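Long-range contact in isomaltodextranase (Arthrobacter globiformis, PDB 5AWO), which hydrolyses alpha-1,6-glucosidic linkages in polysaccharides, probably releasing successive isomaltose units from the non-reducing ends of the chains: residues A324-R329 against N355-T360. Residues are numbered along the deposited sequence; the frame is centred on the assembly and turned at random.
Sequences ASDEER and NAWVYT
Side-chain packing bridged by a water joins two parts of the TIM barrel of this family 27 glycoside hydrolase: the N-terminal turn of helix 326-339, which leads into the last barrel strand 343-345, and the loop 355-360 that follows that strand. Ser-325 is the N-cap of the helix, its OG accepting from Glu-328 N. One turn on, the chain of Arg-329 bends at chi3 (-103°) and brings its guanidinium back to Asp-326, gripping OD1 side-on with two nitrogens; the NE bond, 2.9 Å to Asp-326 OD1, enters in the guanidinium plane and uses the anti lone pair. Ser-325 O lies over one guanidinium face, while NH2 donates to Ala-320 O and Phe-323 O, so the group's rotation is well fixed. Across the contact, Asn-355 lays its amide against CD and NE of Arg-329, amide and guanidinium planes 28° apart, and Val-358 CG2 packs 3.7 Å from Arg-329 CB. An alanine here in place of the arginine would lose the grip on the carboxylate and would probably leave Asp-326 less firmly oriented and Asn-355 and Val-358 less well covered. The benzo edge of Trp-357 abuts Asp-326, CZ2 lying 3.6 Å from OD1, with carboxylate and ring 77° apart. A water hydrogen-bonds to Asp-326 OD1 at 2.8 Å and to Asn-355 OD1 at 2.5 Å, while Trp-357 NE1 reaches the same water through a weak bond of 3.3 Å.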
loop_
_atom_site.group_PDB
_atom_site.type_symbol
_atom_site.label_atom_id
_atom_site.label_comp_id
_atom_site.label_asym_id
_atom_site.label_seq_id
_atom_site.Cartn_x
_atom_site.Cartn_y
_atom_site.Cartn_z
ATOM N N ALA A 324 18.889 -8.760 15.832
ATOM C CA ALA A 324 20.055 -8.935 16.703
ATOM C C ALA A 324 20.072 -7.954 17.847
ATOM O O ALA A 324 20.819 -8.148 18.802
ATOM C CB ALA A 324 21.311 -8.810 15.882
ATOM N N SER A 325 19.296 -6.879 17.759
ATOM C CA SER A 325 19.299 -5.852 18.777
ATOM C C SER A 325 17.995 -5.096 18.776
ATOM O O SER A 325 17.227 -5.107 17.780
ATOM C CB SER A 325 20.438 -4.864 18.523
ATOM O OG SER A 325 20.119 -4.092 17.356
ATOM N N ASP A 326 17.756 -4.372 19.861
ATOM C CA ASP A 326 16.613 -3.498 19.961
ATOM C C ASP A 326 16.676 -2.339 18.993
ATOM O O ASP A 326 15.623 -1.936 18.505
ATOM C CB ASP A 326 16.448 -2.958 21.378
ATOM C CG ASP A 326 16.093 -4.031 22.389
ATOM O OD1 ASP A 326 15.641 -5.136 22.026
ATOM O OD2 ASP A 326 16.314 -3.803 23.613
ATOM N N GLU A 327 17.866 -1.836 18.672
ATOM C CA GLU A 327 17.949 -0.817 17.637
ATOM C C GLU A 327 17.473 -1.341 16.291
ATOM O O GLU A 327 16.787 -0.629 15.558
ATOM C CB GLU A 327 19.340 -0.189 17.532
ATOM C CG GLU A 327 19.777 0.625 18.755
ATOM C CD GLU A 327 18.872 1.802 19.129
ATOM O OE1 GLU A 327 18.200 2.446 18.268
ATOM O OE2 GLU A 327 18.798 2.119 20.344
ATOM N N GLU A 328 17.834 -2.559 15.918
ATOM C CA GLU A 328 17.328 -3.127 14.682
ATOM C C GLU A 328 15.798 -3.298 14.711
ATOM O O GLU A 328 15.122 -3.060 13.721
ATOM C CB GLU A 328 17.974 -4.490 14.407
ATOM C CG GLU A 328 19.442 -4.411 13.990
ATOM C CD GLU A 328 20.065 -5.751 13.611
ATOM O OE1 GLU A 328 19.370 -6.781 13.783
ATOM O OE2 GLU A 328 21.206 -5.749 13.068
ATOM N N ARG A 329 15.259 -3.725 15.849
ATOM C CA ARG A 329 13.812 -3.893 15.978
ATOM C C ARG A 329 13.111 -2.558 15.770
ATOM O O ARG A 329 12.099 -2.491 15.052
ATOM C CB ARG A 329 13.435 -4.488 17.327
ATOM C CG ARG A 329 13.761 -5.950 17.468
ATOM C CD ARG A 329 13.480 -6.477 18.887
ATOM N NE ARG A 329 14.694 -6.631 19.680
ATOM C CZ ARG A 329 15.597 -7.588 19.498
ATOM N NH1 ARG A 329 16.693 -7.638 20.266
ATOM N NH2 ARG A 329 15.453 -8.499 18.541
ATOM N N ASN A 355 9.632 -8.358 23.558
ATOM C CA ASN A 355 9.621 -7.421 22.423
ATOM C C ASN A 355 8.292 -6.803 22.073
ATOM O O ASN A 355 8.189 -6.112 21.067
ATOM C CB ASN A 355 10.221 -8.109 21.195
ATOM C CG ASN A 355 11.689 -8.298 21.321
ATOM O OD1 ASN A 355 12.374 -7.397 21.816
ATOM N ND2 ASN A 355 12.192 -9.416 20.866
ATOM N N ALA A 356 7.260 -7.000 22.883
ATOM C CA ALA A 356 5.963 -6.350 22.617
ATOM C C ALA A 356 6.060 -4.853 22.415
ATOM O O ALA A 356 5.364 -4.255 21.584
ATOM C CB ALA A 356 4.978 -6.644 23.751
ATOM N N TRP A 357 6.948 -4.225 23.188
ATOM C CA TRP A 357 7.140 -2.787 23.101
ATOM C C TRP A 357 7.398 -2.234 21.673
ATOM O O TRP A 357 7.054 -1.104 21.358
ATOM C CB TRP A 357 8.287 -2.358 24.045
ATOM C CG TRP A 357 9.603 -2.972 23.633
ATOM C CD1 TRP A 357 10.132 -4.167 24.055
ATOM C CD2 TRP A 357 10.527 -2.441 22.691
ATOM N NE1 TRP A 357 11.308 -4.410 23.420
ATOM C CE2 TRP A 357 11.577 -3.374 22.567
ATOM C CE3 TRP A 357 10.560 -1.278 21.913
ATOM C CZ2 TRP A 357 12.664 -3.155 21.731
ATOM C CZ3 TRP A 357 11.630 -1.075 21.064
ATOM C CH2 TRP A 357 12.680 -2.022 20.984
ATOM N N VAL A 358 8.017 -3.048 20.810
ATOM C CA VAL A 358 8.364 -2.646 19.430
ATOM C C VAL A 358 7.112 -2.152 18.692
ATOM O O VAL A 358 7.128 -1.193 17.900
ATOM C CB VAL A 358 8.966 -3.870 18.633
ATOM C CG1 VAL A 358 9.187 -3.558 17.142
ATOM C CG2 VAL A 358 10.284 -4.330 19.279
ATOM N N TYR A 359 6.019 -2.834 18.989
ATOM C CA TYR A 359 4.781 -2.713 18.232
ATOM C C TYR A 359 3.786 -1.745 18.875
ATOM O O TYR A 359 2.787 -1.375 18.247
ATOM C CB TYR A 359 4.156 -4.086 18.132
ATOM C CG TYR A 359 5.014 -5.087 17.408
ATOM C CD1 TYR A 359 5.524 -4.804 16.130
ATOM C CD2 TYR A 359 5.339 -6.309 17.968
ATOM C CE1 TYR A 359 6.289 -5.719 15.434
ATOM C CE2 TYR A 359 6.105 -7.234 17.278
ATOM C CZ TYR A 359 6.589 -6.933 16.017
ATOM O OH TYR A 359 7.338 -7.861 15.318
ATOM N N THR A 360 4.046 -1.335 20.113
ATOM C CA THR A 360 3.036 -0.658 20.935
ATOM C C THR A 360 3.449 0.745 21.396
ATOM O O THR A 360 2.923 1.253 22.397
ATOM C CB THR A 360 2.639 -1.536 22.128
ATOM O OG1 THR A 360 3.790 -1.769 22.956
ATOM C CG2 THR A 360 2.045 -2.853 21.642
HETATM O O HOH W 1 13.844 -6.541 23.686
#